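Local coordinates for protein platelet aggregation factor Sm-hPAF (PDB 4GWI) that binds fucosylated Lewis glycans through its F-type lectin domain, the part present here, and probably forms pores in cholesterol-containing host membranes as a cytolysin, at residues 45-56 / 129-140. The protein carries 2 engineered substitutions. Numbering follows the deposited sequence.
Sequences SVTHTNFEDNAW and LKTKNTPLSLAE. With CA (calcium ion), chain F; FUC (alpha-L-fucopyranose), chain B.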
ATOM      1  N   SER A  45      11.731   5.638   6.313  1.00 16.75           N
ATOM      2  CA  SER A  45      10.988   5.579   5.030  1.00 17.03           C
ATOM      3  C   SER A  45       9.845   4.551   5.151  1.00 16.64           C
ATOM      4  O   SER A  45       9.356   4.073   4.108  1.00 17.06           O
ATOM      5  CB  SER A  45      11.955   5.238   3.857  1.00 18.32           C
ATOM      6  OG  SER A  45      11.265   5.603   2.612  1.00 17.62           O
ATOM      7  N   VAL A  46       9.402   4.267   6.398  1.00 15.60           N
ATOM      8  CA  VAL A  46       8.315   3.281   6.598  1.00 15.33           C
ATOM      9  C   VAL A  46       7.215   3.985   7.382  1.00 15.20           C
ATOM     10  O   VAL A  46       7.468   4.746   8.331  1.00 16.43           O
ATOM     11  CB  VAL A  46       8.831   2.050   7.415  1.00 16.99           C
ATOM     12  CG1 VAL A  46       7.703   1.045   7.693  1.00 18.48           C
ATOM     13  CG2 VAL A  46      10.070   1.355   6.702  1.00 17.17           C
ATOM     14  N   THR A  47       5.962   3.701   6.972  1.00 14.86           N
ATOM     15  CA  THR A  47       4.825   4.388   7.652  1.00 14.09           C
ATOM     16  C   THR A  47       4.461   3.619   8.942  1.00 15.74           C
ATOM     17  O   THR A  47       4.975   2.507   9.197  1.00 15.60           O
ATOM     18  CB  THR A  47       3.568   4.308   6.775  1.00 15.04           C
ATOM     19  OG1 THR A  47       3.113   2.937   6.609  1.00 16.37           O
ATOM     20  CG2 THR A  47       3.788   4.805   5.310  1.00 15.29           C
ATOM     21  N   HIS A  48       3.546   4.246   9.717  1.00 15.91           N
ATOM     22  CA  HIS A  48       3.055   3.519  10.950  1.00 17.00           C
ATOM     23  C   HIS A  48       1.802   4.181  11.411  1.00 17.40           C
ATOM     24  O   HIS A  48       1.768   5.413  11.614  1.00 16.60           O
ATOM     25  CB  HIS A  48       4.159   3.705  12.071  1.00 16.26           C
ATOM     26  CG  HIS A  48       4.151   2.650  13.124  1.00 19.15           C
ATOM     27  ND1 HIS A  48       3.036   2.295  13.868  1.00 18.75           N
ATOM     28  CD2 HIS A  48       5.228   1.906  13.599  1.00 20.67           C
ATOM     29  CE1 HIS A  48       3.422   1.327  14.763  1.00 18.81           C
ATOM     30  NE2 HIS A  48       4.747   1.079  14.592  1.00 20.23           N
ATOM     31  N   THR A  49       0.734   3.373  11.547  1.00 16.99           N
ATOM     32  CA  THR A  49      -0.484   3.920  12.159  1.00 16.47           C
ATOM     33  C   THR A  49      -0.508   3.561  13.677  1.00 17.75           C
ATOM     34  O   THR A  49       0.410   2.889  14.179  1.00 18.27           O
ATOM     35  CB  THR A  49      -1.744   3.320  11.564  1.00 17.34           C
ATOM     36  OG1 THR A  49      -1.816   1.910  11.846  1.00 19.01           O
ATOM     37  CG2 THR A  49      -1.775   3.390   9.971  1.00 17.24           C
ATOM     38  N   ASN A  50      -1.566   4.054  14.335  1.00 18.83           N
ATOM     39  CA  ASN A  50      -1.742   3.553  15.699  1.00 18.22           C
ATOM     40  C   ASN A  50      -2.027   2.053  15.631  1.00 20.75           C
ATOM     41  O   ASN A  50      -2.423   1.487  14.639  1.00 20.75           O
ATOM     42  CB  ASN A  50      -2.950   4.249  16.281  1.00 17.22           C
ATOM     43  CG  ASN A  50      -2.746   5.746  16.500  1.00 19.52           C
ATOM     44  OD1 ASN A  50      -1.622   6.204  16.681  1.00 22.65           O
ATOM     45  ND2 ASN A  50      -3.860   6.466  16.675  1.00 21.43           N
ATOM     46  N   PHE A  51      -1.882   1.425  16.805  1.00 20.08           N
ATOM     47  CA  PHE A  51      -2.458   0.083  16.995  1.00 21.92           C
ATOM     48  C   PHE A  51      -3.939   0.311  17.082  1.00 23.50           C
ATOM     49  O   PHE A  51      -4.442   1.062  17.987  1.00 26.88           O
ATOM     50  CB  PHE A  51      -2.001  -0.519  18.343  1.00 21.10           C
ATOM     51  CG  PHE A  51      -0.635  -1.072  18.367  1.00 24.65           C
ATOM     52  CD1 PHE A  51      -0.392  -2.506  18.442  1.00 26.80           C
ATOM     53  CD2 PHE A  51       0.457  -0.219  18.369  1.00 27.82           C
ATOM     54  CE1 PHE A  51       0.907  -2.975  18.453  1.00 28.08           C
ATOM     55  CE2 PHE A  51       1.747  -0.709  18.318  1.00 31.06           C
ATOM     56  CZ  PHE A  51       1.994  -2.097  18.386  1.00 31.11           C
ATOM     57  N   GLU A  52      -4.706  -0.210  16.132  1.00 21.22           N
ATOM     58  CA  GLU A  52      -6.135   0.089  16.056  1.00 20.94           C
ATOM     59  C   GLU A  52      -6.776  -1.005  15.247  1.00 23.60           C
ATOM     60  O   GLU A  52      -6.071  -1.856  14.636  1.00 25.61           O
ATOM     61  CB  GLU A  52      -6.409   1.463  15.463  1.00 21.74           C
ATOM     62  CG  GLU A  52      -5.950   1.568  13.944  1.00 23.00           C
ATOM     63  CD  GLU A  52      -6.151   2.977  13.458  1.00 31.47           C
ATOM     64  OE1 GLU A  52      -7.121   3.710  13.845  1.00 34.55           O
ATOM     65  OE2 GLU A  52      -5.285   3.387  12.665  1.00 33.32           O
ATOM     66  N   ASP A  53      -8.108  -1.013  15.249  1.00 25.26           N
ATOM     67  CA  ASP A  53      -8.806  -1.958  14.374  1.00 26.62           C
ATOM     68  C   ASP A  53      -8.930  -1.460  12.947  1.00 24.85           C
ATOM     69  O   ASP A  53      -9.208  -0.285  12.703  1.00 23.64           O
ATOM     70  CB  ASP A  53     -10.227  -2.167  14.921  1.00 29.38           C
ATOM     71  CG  ASP A  53     -10.207  -2.845  16.332  1.00 31.09           C
ATOM     72  OD1 ASP A  53      -9.159  -3.310  16.864  1.00 29.96           O
ATOM     73  OD2 ASP A  53     -11.317  -2.831  16.925  1.00 37.62           O
ATOM     74  N   ASN A  54      -8.685  -2.397  12.013  1.00 27.13           N
ATOM     75  CA  ASN A  54      -8.910  -2.079  10.601  1.00 23.79           C
ATOM     76  C   ASN A  54      -8.114  -0.814  10.144  1.00 21.66           C
ATOM     77  O   ASN A  54      -8.649   0.034   9.469  1.00 25.13           O
ATOM     78  CB  ASN A  54     -10.427  -1.831  10.321  1.00 27.68           C
ATOM     79  CG  ASN A  54     -11.256  -3.072  10.678  1.00 36.18           C
ATOM     80  OD1 ASN A  54     -10.848  -4.215  10.475  1.00 37.71           O
ATOM     81  ND2 ASN A  54     -12.319  -2.834  11.390  1.00 42.36           N
ATOM     82  N   ALA A  55      -6.836  -0.822  10.495  1.00 20.94           N
ATOM     83  CA  ALA A  55      -5.953   0.319  10.039  1.00 19.38           C
ATOM     84  C   ALA A  55      -5.907   0.285   8.484  1.00 19.14           C
ATOM     85  O   ALA A  55      -6.010  -0.780   7.853  1.00 20.82           O
ATOM     86  CB  ALA A  55      -4.566   0.050  10.590  1.00 20.09           C
ATOM     87  N   TRP A  56      -5.687   1.472   7.929  1.00 17.27           N
ATOM     88  CA  TRP A  56      -5.597   1.514   6.468  1.00 16.66           C
ATOM     89  C   TRP A  56      -4.636   2.658   6.033  1.00 16.00           C
ATOM     90  O   TRP A  56      -4.354   3.569   6.798  1.00 18.02           O
ATOM     91  CB  TRP A  56      -7.017   1.665   5.783  1.00 18.58           C
ATOM     92  CG  TRP A  56      -7.764   2.925   6.231  1.00 20.58           C
ATOM     93  CD1 TRP A  56      -8.717   3.018   7.287  1.00 21.76           C
ATOM     94  CD2 TRP A  56      -7.530   4.302   5.821  1.00 19.82           C
ATOM     95  NE1 TRP A  56      -9.146   4.331   7.428  1.00 22.34           N
ATOM     96  CE2 TRP A  56      -8.466   5.152   6.585  1.00 20.90           C
ATOM     97  CE3 TRP A  56      -6.756   4.911   4.803  1.00 18.51           C
ATOM     98  CZ2 TRP A  56      -8.475   6.569   6.454  1.00 22.82           C
ATOM     99  CZ3 TRP A  56      -6.785   6.301   4.669  1.00 19.60           C
ATOM    100  CH2 TRP A  56      -7.633   7.126   5.488  1.00 21.38           C
ATOM    101  N   LEU A 129      -6.003  -3.282   6.643  1.00 18.11           N
ATOM    102  CA  LEU A 129      -5.864  -4.458   7.529  1.00 20.50           C
ATOM    103  C   LEU A 129      -7.242  -4.887   8.014  1.00 22.54           C
ATOM    104  O   LEU A 129      -8.087  -4.050   8.178  1.00 23.89           O
ATOM    105  CB  LEU A 129      -4.984  -4.191   8.740  1.00 21.20           C
ATOM    106  CG  LEU A 129      -3.518  -3.895   8.459  1.00 21.16           C
ATOM    107  CD1 LEU A 129      -2.735  -3.764   9.780  1.00 20.72           C
ATOM    108  CD2 LEU A 129      -2.880  -4.892   7.493  1.00 22.07           C
ATOM    109  N   LYS A 130      -7.390  -6.222   8.203  1.00 22.94           N
ATOM    110  CA  LYS A 130      -8.704  -6.721   8.681  1.00 25.01           C
ATOM    111  C   LYS A 130      -8.596  -7.208  10.119  1.00 32.46           C
ATOM    112  O   LYS A 130      -9.563  -7.780  10.659  1.00 33.14           O
ATOM    113  CB  LYS A 130      -9.208  -7.828   7.765  1.00 25.46           C
ATOM    114  CG  LYS A 130      -9.632  -7.125   6.440  1.00 27.56           C
ATOM    115  CD  LYS A 130      -9.770  -8.150   5.325  1.00 38.86           C
ATOM    116  CE  LYS A 130     -10.592  -9.363   5.727  1.00 59.55           C
ATOM    117  NZ  LYS A 130     -12.061  -9.106   5.604  1.00 63.89           N
ATOM    118  N   THR A 131      -7.476  -6.972  10.769  1.00 27.21           N
ATOM    119  CA  THR A 131      -7.187  -7.481  12.114  1.00 29.99           C
ATOM    120  C   THR A 131      -7.399  -6.393  13.199  1.00 31.17           C
ATOM    121  O   THR A 131      -7.461  -5.165  12.958  1.00 30.23           O
ATOM    122  CB  THR A 131      -5.748  -7.945  12.164  1.00 29.61           C
ATOM    123  OG1 THR A 131      -4.944  -6.766  11.730  1.00 32.66           O
ATOM    124  CG2 THR A 131      -5.525  -9.201  11.277  1.00 32.03           C
ATOM    125  N   LYS A 132      -7.665  -6.845  14.435  1.00 28.80           N
ATOM    126  CA  LYS A 132      -7.836  -5.957  15.533  1.00 29.16           C
ATOM    127  C   LYS A 132      -6.512  -5.567  16.110  1.00 23.63           C
ATOM    128  O   LYS A 132      -5.567  -6.354  16.082  1.00 28.18           O
ATOM    129  CB  LYS A 132      -8.663  -6.697  16.655  1.00 34.36           C
ATOM    130  CG  LYS A 132     -10.112  -6.864  16.255  1.00 42.12           C
ATOM    131  CD  LYS A 132     -10.782  -7.877  17.200  1.00 54.73           C
ATOM    132  CE  LYS A 132     -12.218  -8.150  16.768  1.00 63.22           C
ATOM    133  NZ  LYS A 132     -12.849  -6.875  16.302  1.00 74.84           N
ATOM    134  N   ASN A 133      -6.508  -4.311  16.594  1.00 26.61           N
ATOM    135  CA  ASN A 133      -5.441  -3.780  17.424  1.00 27.70           C
ATOM    136  C   ASN A 133      -4.050  -4.033  16.861  1.00 25.46           C
ATOM    137  O   ASN A 133      -3.135  -4.526  17.495  1.00 28.86           O
ATOM    138  CB  ASN A 133      -5.606  -4.430  18.853  1.00 31.89           C
ATOM    139  CG  ASN A 133      -4.655  -3.830  19.843  1.00 34.71           C
ATOM    140  OD1 ASN A 133      -3.914  -4.559  20.539  1.00 43.82           O
ATOM    141  ND2 ASN A 133      -4.590  -2.500  19.848  1.00 40.05           N
ATOM    142  N   THR A 134      -3.909  -3.687  15.540  1.00 24.98           N
ATOM    143  CA  THR A 134      -2.657  -3.953  14.792  1.00 22.98           C
ATOM    144  C   THR A 134      -2.336  -2.659  13.965  1.00 21.39           C
ATOM    145  O   THR A 134      -3.213  -2.079  13.399  1.00 23.86           O
ATOM    146  CB  THR A 134      -2.794  -5.123  13.790  1.00 25.58           C
ATOM    147  OG1 THR A 134      -3.179  -6.307  14.572  1.00 31.35           O
ATOM    148  CG2 THR A 134      -1.501  -5.478  13.077  1.00 26.03           C
ATOM    149  N   PRO A 135      -1.084  -2.243  13.988  1.00 20.25           N
ATOM    150  CA  PRO A 135      -0.724  -1.028  13.173  1.00 18.51           C
ATOM    151  C   PRO A 135      -0.338  -1.467  11.780  1.00 18.70           C
ATOM    152  O   PRO A 135       0.167  -2.560  11.568  1.00 20.08           O
ATOM    153  CB  PRO A 135       0.529  -0.444  13.868  1.00 19.36           C
ATOM    154  CG  PRO A 135       1.132  -1.612  14.616  1.00 23.96           C
ATOM    155  CD  PRO A 135       0.084  -2.716  14.778  1.00 21.94           C
ATOM    156  N   LEU A 136      -0.624  -0.565  10.822  1.00 17.50           N
ATOM    157  CA  LEU A 136      -0.210  -0.809   9.412  1.00 17.53           C
ATOM    158  C   LEU A 136       1.100   0.011   9.193  1.00 17.05           C
ATOM    159  O   LEU A 136       1.119   1.224   9.358  1.00 17.48           O
ATOM    160  CB  LEU A 136      -1.348  -0.375   8.474  1.00 17.83           C
ATOM    161  CG  LEU A 136      -0.967  -0.417   6.959  1.00 17.12           C
ATOM    162  CD1 LEU A 136      -0.576  -1.839   6.525  1.00 19.14           C
ATOM    163  CD2 LEU A 136      -2.240   0.121   6.215  1.00 17.83           C
ATOM    164  N   SER A 137       2.109  -0.733   8.722  1.00 16.42           N
ATOM    165  CA  SER A 137       3.413  -0.152   8.316  1.00 17.19           C
ATOM    166  C   SER A 137       3.798  -0.635   6.936  1.00 17.64           C
ATOM    167  O   SER A 137       3.911  -1.833   6.749  1.00 18.72           O
ATOM    168  CB  SER A 137       4.520  -0.554   9.319  1.00 17.27           C
ATOM    169  OG  SER A 137       4.297   0.127  10.580  1.00 19.11           O
ATOM    170  N   LEU A 138       4.045   0.300   6.038  1.00 15.93           N
ATOM    171  CA  LEU A 138       4.486  -0.081   4.689  1.00 16.20           C
ATOM    172  C   LEU A 138       5.776   0.680   4.374  1.00 16.63           C
ATOM    173  O   LEU A 138       5.861   1.927   4.630  1.00 17.03           O
ATOM    174  CB  LEU A 138       3.399   0.390   3.675  1.00 17.28           C
ATOM    175  CG  LEU A 138       2.119  -0.392   3.885  1.00 17.00           C
ATOM    176  CD1 LEU A 138       0.946   0.442   3.264  1.00 18.93           C
ATOM    177  CD2 LEU A 138       2.223  -1.726   3.144  1.00 19.47           C
ATOM    178  N   ALA A 139       6.790  -0.044   3.842  1.00 16.32           N
ATOM    179  CA  ALA A 139       7.956   0.738   3.453  1.00 16.85           C
ATOM    180  C   ALA A 139       7.758   1.491   2.142  1.00 16.50           C
ATOM    181  O   ALA A 139       8.319   2.498   1.892  1.00 17.23           O
ATOM    182  CB  ALA A 139       9.102  -0.302   3.241  1.00 15.76           C
ATOM    183  N   GLU A 140       6.908   0.932   1.253  1.00 15.81           N
ATOM    184  CA  GLU A 140       6.639   1.630  -0.040  1.00 15.47           C
ATOM    185  C   GLU A 140       5.448   0.897  -0.685  1.00 16.43           C
ATOM    186  O   GLU A 140       5.272  -0.307  -0.492  1.00 17.05           O
ATOM    187  CB  GLU A 140       7.895   1.460  -0.982  1.00 16.77           C
ATOM    188  CG  GLU A 140       7.833   2.487  -2.142  1.00 17.60           C
ATOM    189  CD  GLU A 140       8.213   3.935  -1.784  1.00 18.45           C
ATOM    190  OE1 GLU A 140       8.449   4.329  -0.622  1.00 18.36           O
ATOM    191  OE2 GLU A 140       8.171   4.772  -2.724  1.00 18.49           O
TER
HETATM  192 CA    CA F 204       9.434   4.533   1.591  1.00 17.05          CA
HETATM  193  C1  FUC B   3       9.403  -1.552  17.220  1.00 35.86           C
HETATM  194  C2  FUC B   3       8.040  -2.159  17.494  1.00 32.30           C
HETATM  195  C3  FUC B   3       7.102  -1.145  18.073  1.00 28.49           C
HETATM  196  C4  FUC B   3       6.982  -0.001  17.088  1.00 27.87           C
HETATM  197  C5  FUC B   3       8.378   0.541  16.871  1.00 29.73           C
HETATM  198  C6  FUC B   3       8.388   1.719  15.926  1.00 27.42           C
HETATM  199  O2  FUC B   3       8.193  -3.237  18.403  1.00 36.06           O
HETATM  200  O3  FUC B   3       5.883  -1.736  18.277  1.00 29.16           O
HETATM  201  O4  FUC B   3       6.413  -0.490  15.903  1.00 24.88           O
HETATM  202  O5  FUC B   3       9.235  -0.446  16.374  1.00 28.38           O
HETATM  203  O   HOH W   1       0.501   2.952   7.139  1.00 16.74           O
HETATM  204  O   HOH W   2     -12.389  -6.420   9.579  1.00 47.68           O
HETATM  205  O   HOH W   3      -5.573  -3.015  11.964  1.00 25.04           O
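Thr47 OG1 accepts the backbone N-H of Leu138 at 2.9 Å and donates to water 1, which in turn donates to Leu136 O. The hydroxyl sits between the backbone N and carbonyl carbon of its own residue (chi1 65°), which brings it against the segment 129-140. Thr49 repeats the pattern: its OG1 receives Leu136 N at 2.9 Å in a nearly straight bond and donates to Asn50 O. Thr47 O is held by Ser137 OG at 2.8 Å. The same serine oxygen sits above one face of the His48 imidazole, off its centre. His48 ND1 donates in the ring plane to Thr49 O, which fixes the ring's rotation. His48 NE2 is hydrogen-bonded to O4 of the bound fucose at 2.6 Å, nearly straight; either could be the donor.

This is the fucose pocket of an F-type lectin domain, and Arg75 and Arg83 also bond the sugar. Phe51 is also part of the pocket, with its ring edge toward fucose O3. Pro135 CG lies over the centre of the Phe51 ring, 3.8 Å from the centroid, a CH-pi contact.

At one end of the contact calcium ties the two segments together. The calcium ion is bound by Ser45 O and OG, by Ala139 O at 2.3 Å and by Glu140 OE1. Arg31, Asp34 and Asn36 complete the site. Towards the other end, Asp53 OD1 uses its anti lone pair to accept Asn133 N at 2.8 Å. Leu129 N bonds Ala55 O almost along the carbonyl axis, at the end of strand 124-129, just before strand 56-61 begins its antiparallel pairing with it.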